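Local coordinates for putative dihydrodipicolinate synthase (Thermus thermophilus, PDB 2PCQ), which belongs to the dihydrodipicolinate synthase family, folds as a TIM barrel and assembles from four subunits, at residues Pro179-Ala184 with Arg205-His210; Gln223-Pro228 with Glu274-Glu279. All blocks are in the same frame, centred on the assembly; numbering follows the deposited sequence.

Contact 1. Residues Pro179-Ala184 with Arg205-His210; sequences PTFLGA and RALLDH
L182 and L207 mark the closest backbone approach, their CA atoms 7.6 Å apart, where the start of helix 181-186 faces the middle of helix 201-212. No hydrogen bond joins the two segments, and the contact rests on apolar side chains. F181 and L207 carry most of the contact. Both leave their backbones toward the opposite segment and run past each other in opposing directions. The ring of F181 is met at its edge, close to the ring plane, by one methyl of L207: F181 CD2 lies 3.7 Å from L207 CD2. L207 CG follows at 4.0 Å from the same ring carbon, F181 CD2. With CG anti to the backbone N (chi1 -166°), F181 sends its ring across to the other helix. The other methyl branch of L207 serves L182. L207 CD1 is 4.3 Å from L182 CD1, a looser touch. The backbone N of L208 is a more distant neighbour, 4.5 Å from F181 CE2 and oblique to the ring. All four touching residues are buried.

On helix 201-212, R205 and D209 form a salt bridge one turn apart. R205 NH2 donates to D209 OD1 at 3.1 Å, near the guanidinium plane and on the syn side of the carboxylate but tilted 30° from its plane. A weak bond from R205 NE reaches the same oxygen. L208 CD2 sits over one face of the R205 guanidinium, 3.5 Å above its plane and shifted toward the rim. R205 NH1 has a second acidic partner in D33.

The contact joins the short helix after barrel strand 172-175 to the helix after strand 191-193, in the outer layer of the TIM barrel. F181 also packs on T175 of strand 172-175. I2 of strand 2-6 touches both F181 and L208, while helix 216-247 supplies L222 against L207 and Q220 against L182.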
ATOM      1  N   PRO A 179      -7.084   0.110 -21.137  1.00 14.77           N
ATOM      2  CA  PRO A 179      -7.029  -1.360 -21.103  1.00 15.25           C
ATOM      3  C   PRO A 179      -8.311  -2.108 -20.720  1.00 17.13           C
ATOM      4  O   PRO A 179      -8.493  -3.257 -21.118  1.00 14.39           O
ATOM      5  CB  PRO A 179      -5.879  -1.642 -20.131  1.00 17.51           C
ATOM      6  CG  PRO A 179      -4.970  -0.454 -20.334  1.00 18.78           C
ATOM      7  CD  PRO A 179      -5.966   0.692 -20.370  1.00 16.01           C
ATOM      8  N   THR A 180      -9.196  -1.473 -19.956  1.00 12.94           N
ATOM      9  CA  THR A 180     -10.446  -2.125 -19.543  1.00 13.72           C
ATOM     10  C   THR A 180     -11.668  -1.439 -20.147  1.00 12.68           C
ATOM     11  O   THR A 180     -12.790  -1.609 -19.662  1.00 13.28           O
ATOM     12  CB  THR A 180     -10.613  -2.095 -18.008  1.00 14.79           C
ATOM     13  OG1 THR A 180     -10.531  -0.737 -17.551  1.00 13.95           O
ATOM     14  CG2 THR A 180      -9.529  -2.931 -17.326  1.00 12.73           C
ATOM     15  N   PHE A 181     -11.448  -0.679 -21.213  1.00 12.42           N
ATOM     16  CA  PHE A 181     -12.515   0.075 -21.857  1.00 14.42           C
ATOM     17  C   PHE A 181     -13.828  -0.675 -22.085  1.00 14.48           C
ATOM     18  O   PHE A 181     -14.887  -0.212 -21.659  1.00 17.40           O
ATOM     19  CB  PHE A 181     -12.013   0.671 -23.179  1.00 14.39           C
ATOM     20  CG  PHE A 181     -12.916   1.730 -23.748  1.00 14.96           C
ATOM     21  CD1 PHE A 181     -13.468   2.707 -22.920  1.00 14.13           C
ATOM     22  CD2 PHE A 181     -13.209   1.760 -25.104  1.00 15.54           C
ATOM     23  CE1 PHE A 181     -14.299   3.698 -23.435  1.00 14.85           C
ATOM     24  CE2 PHE A 181     -14.040   2.750 -25.636  1.00 19.09           C
ATOM     25  CZ  PHE A 181     -14.587   3.719 -24.798  1.00 14.80           C
ATOM     26  N   LEU A 182     -13.776  -1.829 -22.744  1.00 14.34           N
ATOM     27  CA  LEU A 182     -15.005  -2.571 -23.001  1.00 14.11           C
ATOM     28  C   LEU A 182     -15.684  -2.981 -21.696  1.00 16.26           C
ATOM     29  O   LEU A 182     -16.912  -3.017 -21.612  1.00 13.04           O
ATOM     30  CB  LEU A 182     -14.727  -3.806 -23.867  1.00 12.41           C
ATOM     31  CG  LEU A 182     -15.958  -4.635 -24.256  1.00 16.10           C
ATOM     32  CD1 LEU A 182     -16.991  -3.742 -24.929  1.00 13.47           C
ATOM     33  CD2 LEU A 182     -15.546  -5.765 -25.192  1.00 14.39           C
ATOM     34  N   GLY A 183     -14.885  -3.282 -20.678  1.00 15.52           N
ATOM     35  CA  GLY A 183     -15.448  -3.664 -19.395  1.00 14.70           C
ATOM     36  C   GLY A 183     -16.203  -2.503 -18.766  1.00 13.58           C
ATOM     37  O   GLY A 183     -17.269  -2.688 -18.184  1.00 14.24           O
ATOM     38  N   ALA A 184     -15.645  -1.302 -18.883  1.00 12.36           N
ATOM     39  CA  ALA A 184     -16.274  -0.107 -18.331  1.00 12.43           C
ATOM     40  C   ALA A 184     -17.591   0.166 -19.051  1.00 15.28           C
ATOM     41  O   ALA A 184     -18.587   0.532 -18.421  1.00 12.40           O
ATOM     42  CB  ALA A 184     -15.349   1.083 -18.477  1.00  7.10           C
ATOM     43  N   ARG A 205     -13.605   4.891 -30.966  1.00 14.73           N
ATOM     44  CA  ARG A 205     -14.955   5.304 -31.349  1.00 13.24           C
ATOM     45  C   ARG A 205     -15.694   4.078 -31.903  1.00 15.34           C
ATOM     46  O   ARG A 205     -16.863   3.837 -31.590  1.00 16.02           O
ATOM     47  CB  ARG A 205     -14.882   6.383 -32.435  1.00 17.00           C
ATOM     48  CG  ARG A 205     -16.226   6.750 -33.048  1.00 19.25           C
ATOM     49  CD  ARG A 205     -16.997   7.672 -32.122  1.00 33.35           C
ATOM     50  NE  ARG A 205     -18.231   7.080 -31.634  1.00 28.04           N
ATOM     51  CZ  ARG A 205     -19.060   7.682 -30.787  1.00 27.02           C
ATOM     52  NH1 ARG A 205     -18.782   8.898 -30.332  1.00 23.87           N
ATOM     53  NH2 ARG A 205     -20.171   7.070 -30.403  1.00 29.20           N
ATOM     54  N   ALA A 206     -14.993   3.307 -32.727  1.00 13.08           N
ATOM     55  CA  ALA A 206     -15.561   2.108 -33.331  1.00 15.53           C
ATOM     56  C   ALA A 206     -15.921   1.080 -32.260  1.00 15.73           C
ATOM     57  O   ALA A 206     -16.952   0.410 -32.346  1.00 13.44           O
ATOM     58  CB  ALA A 206     -14.567   1.507 -34.326  1.00 13.74           C
ATOM     59  N   LEU A 207     -15.065   0.957 -31.250  1.00 14.84           N
ATOM     60  CA  LEU A 207     -15.298   0.010 -30.167  1.00 14.47           C
ATOM     61  C   LEU A 207     -16.559   0.421 -29.416  1.00 15.03           C
ATOM     62  O   LEU A 207     -17.413  -0.411 -29.106  1.00 18.01           O
ATOM     63  CB  LEU A 207     -14.086  -0.023 -29.224  1.00 11.06           C
ATOM     64  CG  LEU A 207     -14.135  -0.898 -27.966  1.00 14.75           C
ATOM     65  CD1 LEU A 207     -14.749  -2.252 -28.274  1.00 19.75           C
ATOM     66  CD2 LEU A 207     -12.711  -1.067 -27.434  1.00 13.89           C
ATOM     67  N   LEU A 208     -16.666   1.713 -29.128  1.00 14.97           N
ATOM     68  CA  LEU A 208     -17.828   2.255 -28.444  1.00 17.80           C
ATOM     69  C   LEU A 208     -19.083   1.989 -29.285  1.00 18.21           C
ATOM     70  O   LEU A 208     -20.118   1.571 -28.757  1.00 17.94           O
ATOM     71  CB  LEU A 208     -17.648   3.764 -28.229  1.00 17.29           C
ATOM     72  CG  LEU A 208     -18.845   4.553 -27.685  1.00 20.88           C
ATOM     73  CD1 LEU A 208     -19.297   3.962 -26.358  1.00 19.82           C
ATOM     74  CD2 LEU A 208     -18.461   6.019 -27.516  1.00 18.36           C
ATOM     75  N   ASP A 209     -18.988   2.224 -30.593  1.00 17.96           N
ATOM     76  CA  ASP A 209     -20.122   2.000 -31.487  1.00 16.71           C
ATOM     77  C   ASP A 209     -20.550   0.533 -31.508  1.00 21.63           C
ATOM     78  O   ASP A 209     -21.742   0.232 -31.426  1.00 19.28           O
ATOM     79  CB  ASP A 209     -19.800   2.456 -32.915  1.00 15.69           C
ATOM     80  CG  ASP A 209     -19.751   3.968 -33.051  1.00 22.07           C
ATOM     81  OD1 ASP A 209     -20.454   4.664 -32.285  1.00 21.84           O
ATOM     82  OD2 ASP A 209     -19.021   4.463 -33.934  1.00 25.16           O
ATOM     83  N   HIS A 210     -19.583  -0.374 -31.627  1.00 17.15           N
ATOM     84  CA  HIS A 210     -19.891  -1.802 -31.634  1.00 17.57           C
ATOM     85  C   HIS A 210     -20.693  -2.167 -30.388  1.00 19.67           C
ATOM     86  O   HIS A 210     -21.696  -2.874 -30.469  1.00 17.17           O
ATOM     87  CB  HIS A 210     -18.614  -2.649 -31.646  1.00 17.14           C
ATOM     88  CG  HIS A 210     -17.948  -2.740 -32.985  1.00 20.01           C
ATOM     89  ND1 HIS A 210     -18.632  -3.057 -34.138  1.00 20.84           N
ATOM     90  CD2 HIS A 210     -16.647  -2.621 -33.341  1.00 19.58           C
ATOM     91  CE1 HIS A 210     -17.782  -3.131 -35.146  1.00 21.58           C
ATOM     92  NE2 HIS A 210     -16.569  -2.871 -34.689  1.00 22.26           N
TER

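Contact 2. Residues Gln223-Pro228 with Glu274-Glu279; sequences QKKLFP and EGLKEE
K225 reaches across to E279 and closes the contact with a salt bridge. K225 NZ donates to E279 OE1 at 2.9 Å, on the syn lone pair of that oxygen. A second, weak bond runs from K225 NZ to E279 OE2 at 3.3 Å, so one ammonium group holds both carboxylate oxygens. The two chains approach head-on. The lysine chain leaves anti to its backbone N (chi1 178°) and bends at chi3 and chi4 near its tip, whereas E279 extends beyond CG to meet it.

Apolar contacts lie beside the charged pair. L276 lies alongside the lysine stem, pointing the other way, with L276 CD2 3.9 Å from K225 CG. The other methyl, L276 CD1, is 4.3 Å from L226 CD2. Both leucines are buried, while E279 is exposed, so the salt bridge lies toward the solvent side. The backbones are nearest at L226 and L276, with CA atoms 8.4 Å apart.

W281 and V282, in the tail beyond helix 266-278, pack on K225 and L276 respectively. The contact joins helices 216-247 and 266-278, which follow the eight-stranded barrel. L226 also meets A203 and Y204 of helix 201-212, and L276 meets L229 farther along helix 216-247.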
ATOM      1  N   GLN A 223     -11.403  -4.681 -28.730  1.00 16.05           N
ATOM      2  CA  GLN A 223     -10.888  -4.462 -27.380  1.00 14.79           C
ATOM      3  C   GLN A 223      -9.556  -5.204 -27.226  1.00 16.59           C
ATOM      4  O   GLN A 223      -8.597  -4.679 -26.656  1.00 18.54           O
ATOM      5  CB  GLN A 223     -11.915  -4.960 -26.351  1.00 14.74           C
ATOM      6  CG  GLN A 223     -11.364  -5.418 -24.993  1.00 12.96           C
ATOM      7  CD  GLN A 223     -10.790  -4.301 -24.144  1.00 14.99           C
ATOM      8  OE1 GLN A 223     -11.328  -3.189 -24.096  1.00 17.03           O
ATOM      9  NE2 GLN A 223      -9.703  -4.601 -23.441  1.00 14.17           N
ATOM     10  N   LYS A 224      -9.497  -6.426 -27.744  1.00 15.44           N
ATOM     11  CA  LYS A 224      -8.275  -7.218 -27.673  1.00 14.02           C
ATOM     12  C   LYS A 224      -7.190  -6.592 -28.549  1.00 15.67           C
ATOM     13  O   LYS A 224      -6.019  -6.543 -28.165  1.00 15.32           O
ATOM     14  CB  LYS A 224      -8.558  -8.653 -28.127  1.00 15.75           C
ATOM     15  CG  LYS A 224      -9.489  -9.404 -27.184  1.00 21.04           C
ATOM     16  CD  LYS A 224     -10.123 -10.623 -27.841  1.00 22.82           C
ATOM     17  CE  LYS A 224      -9.091 -11.650 -28.253  1.00 28.05           C
ATOM     18  NZ  LYS A 224      -9.740 -12.828 -28.900  1.00 35.30           N
ATOM     19  N   LYS A 225      -7.584  -6.107 -29.722  1.00 16.08           N
ATOM     20  CA  LYS A 225      -6.642  -5.484 -30.645  1.00 16.89           C
ATOM     21  C   LYS A 225      -6.015  -4.220 -30.062  1.00 16.70           C
ATOM     22  O   LYS A 225      -4.824  -3.958 -30.257  1.00 16.15           O
ATOM     23  CB  LYS A 225      -7.343  -5.138 -31.960  1.00 16.61           C
ATOM     24  CG  LYS A 225      -6.446  -4.434 -32.974  1.00 19.57           C
ATOM     25  CD  LYS A 225      -7.176  -4.195 -34.289  1.00 23.22           C
ATOM     26  CE  LYS A 225      -7.533  -5.510 -34.973  1.00 29.49           C
ATOM     27  NZ  LYS A 225      -6.318  -6.306 -35.303  1.00 31.92           N
ATOM     28  N   LEU A 226      -6.817  -3.441 -29.342  1.00 15.14           N
ATOM     29  CA  LEU A 226      -6.339  -2.194 -28.751  1.00 15.96           C
ATOM     30  C   LEU A 226      -5.684  -2.342 -27.372  1.00 17.31           C
ATOM     31  O   LEU A 226      -5.070  -1.400 -26.870  1.00 17.25           O
ATOM     32  CB  LEU A 226      -7.494  -1.188 -28.658  1.00 14.95           C
ATOM     33  CG  LEU A 226      -8.139  -0.758 -29.981  1.00 20.86           C
ATOM     34  CD1 LEU A 226      -9.343   0.147 -29.711  1.00 15.02           C
ATOM     35  CD2 LEU A 226      -7.103  -0.034 -30.838  1.00 18.66           C
ATOM     36  N   PHE A 227      -5.804  -3.514 -26.762  1.00 14.45           N
ATOM     37  CA  PHE A 227      -5.224  -3.725 -25.439  1.00 14.60           C
ATOM     38  C   PHE A 227      -3.728  -3.384 -25.330  1.00 14.04           C
ATOM     39  O   PHE A 227      -3.326  -2.645 -24.435  1.00 14.64           O
ATOM     40  CB  PHE A 227      -5.439  -5.169 -24.976  1.00 12.86           C
ATOM     41  CG  PHE A 227      -4.799  -5.472 -23.648  1.00 16.30           C
ATOM     42  CD1 PHE A 227      -5.432  -5.117 -22.457  1.00 18.20           C
ATOM     43  CD2 PHE A 227      -3.531  -6.048 -23.588  1.00 15.02           C
ATOM     44  CE1 PHE A 227      -4.809  -5.327 -21.224  1.00 15.87           C
ATOM     45  CE2 PHE A 227      -2.897  -6.263 -22.360  1.00 18.24           C
ATOM     46  CZ  PHE A 227      -3.536  -5.900 -21.177  1.00 15.11           C
ATOM     47  N   PRO A 228      -2.887  -3.929 -26.230  1.00 16.21           N
ATOM     48  CA  PRO A 228      -1.447  -3.643 -26.172  1.00 17.11           C
ATOM     49  C   PRO A 228      -1.118  -2.154 -26.237  1.00 17.23           C
ATOM     50  O   PRO A 228      -0.239  -1.676 -25.518  1.00 16.79           O
ATOM     51  CB  PRO A 228      -0.894  -4.417 -27.369  1.00 19.73           C
ATOM     52  CG  PRO A 228      -1.822  -5.589 -27.460  1.00 16.69           C
ATOM     53  CD  PRO A 228      -3.172  -4.926 -27.277  1.00 15.21           C
ATOM     54  N   GLU A 274       2.991   1.145 -35.123  1.00 21.26           N
ATOM     55  CA  GLU A 274       3.110   0.944 -36.564  1.00 23.02           C
ATOM     56  C   GLU A 274       2.138  -0.118 -37.064  1.00 21.65           C
ATOM     57  O   GLU A 274       1.598  -0.005 -38.162  1.00 24.12           O
ATOM     58  CB  GLU A 274       4.542   0.549 -36.937  1.00 22.56           C
ATOM     59  CG  GLU A 274       5.512   1.718 -36.991  1.00 28.95           C
ATOM     60  CD  GLU A 274       5.041   2.814 -37.932  1.00 34.61           C
ATOM     61  OE1 GLU A 274       4.660   2.498 -39.079  1.00 36.51           O
ATOM     62  OE2 GLU A 274       5.053   3.995 -37.529  1.00 39.17           O
ATOM     63  N   GLY A 275       1.922  -1.150 -36.253  1.00 22.79           N
ATOM     64  CA  GLY A 275       1.006  -2.210 -36.633  1.00 21.14           C
ATOM     65  C   GLY A 275      -0.409  -1.686 -36.791  1.00 22.98           C
ATOM     66  O   GLY A 275      -1.090  -1.987 -37.774  1.00 21.42           O
ATOM     67  N   LEU A 276      -0.861  -0.901 -35.817  1.00 21.83           N
ATOM     68  CA  LEU A 276      -2.199  -0.330 -35.873  1.00 21.16           C
ATOM     69  C   LEU A 276      -2.290   0.664 -37.020  1.00 18.83           C
ATOM     70  O   LEU A 276      -3.331   0.786 -37.665  1.00 18.75           O
ATOM     71  CB  LEU A 276      -2.541   0.373 -34.554  1.00 21.84           C
ATOM     72  CG  LEU A 276      -2.869  -0.541 -33.371  1.00 24.81           C
ATOM     73  CD1 LEU A 276      -3.056   0.285 -32.106  1.00 25.51           C
ATOM     74  CD2 LEU A 276      -4.131  -1.331 -33.683  1.00 23.50           C
ATOM     75  N   LYS A 277      -1.198   1.372 -37.280  1.00 18.22           N
ATOM     76  CA  LYS A 277      -1.198   2.347 -38.360  1.00 21.67           C
ATOM     77  C   LYS A 277      -1.362   1.650 -39.708  1.00 24.04           C
ATOM     78  O   LYS A 277      -2.084   2.129 -40.579  1.00 22.44           O
ATOM     79  CB  LYS A 277       0.097   3.159 -38.357  1.00 25.29           C
ATOM     80  CG  LYS A 277       0.113   4.264 -39.402  1.00 29.43           C
ATOM     81  CD  LYS A 277       1.427   5.020 -39.393  1.00 31.98           C
ATOM     82  CE  LYS A 277       1.442   6.091 -40.464  1.00 35.16           C
ATOM     83  NZ  LYS A 277       2.759   6.772 -40.535  1.00 44.45           N
ATOM     84  N   GLU A 278      -0.689   0.514 -39.867  1.00 24.11           N
ATOM     85  CA  GLU A 278      -0.760  -0.256 -41.103  1.00 26.85           C
ATOM     86  C   GLU A 278      -2.175  -0.796 -41.303  1.00 28.31           C
ATOM     87  O   GLU A 278      -2.627  -0.959 -42.435  1.00 26.04           O
ATOM     88  CB  GLU A 278       0.247  -1.407 -41.058  1.00 32.03           C
ATOM     89  CG  GLU A 278       0.319  -2.236 -42.330  1.00 46.68           C
ATOM     90  CD  GLU A 278       0.674  -1.406 -43.551  1.00 58.23           C
ATOM     91  OE1 GLU A 278       1.682  -0.669 -43.500  1.00 63.43           O
ATOM     92  OE2 GLU A 278      -0.054  -1.493 -44.565  1.00 63.62           O
ATOM     93  N   GLU A 279      -2.870  -1.070 -40.200  1.00 23.97           N
ATOM     94  CA  GLU A 279      -4.242  -1.570 -40.262  1.00 24.88           C
ATOM     95  C   GLU A 279      -5.218  -0.439 -40.561  1.00 22.95           C
ATOM     96  O   GLU A 279      -6.393  -0.687 -40.823  1.00 26.72           O
ATOM     97  CB  GLU A 279      -4.658  -2.220 -38.941  1.00 26.50           C
ATOM     98  CG  GLU A 279      -3.974  -3.523 -38.615  1.00 34.00           C
ATOM     99  CD  GLU A 279      -4.609  -4.197 -37.416  1.00 40.84           C
ATOM    100  OE1 GLU A 279      -5.812  -4.521 -37.488  1.00 48.85           O
ATOM    101  OE2 GLU A 279      -3.915  -4.400 -36.402  1.00 45.58           O
TER

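How the contacts relate
Contacts 1 and 2 have centres about 14 Å apart, on the same side of the chain's centre. Both segments of contact 1 precede those of contact 2 in the chain. Helix 201-212 of contact 1 is followed directly by helix 216-247 of contact 2. The two contacts also touch through Q223, whose side-chain amide probably bonds at both ends: NE2 to P179 O at 2.9 Å and OE1 to L182 N at 3.1 Å. Q223 and the packing of helix 201-212 on helix 216-247 connect the outer helices of the barrel to the C-terminal pair. Both contacts also reach a second subunit, so this region adjoins a subunit interface of the tetramer.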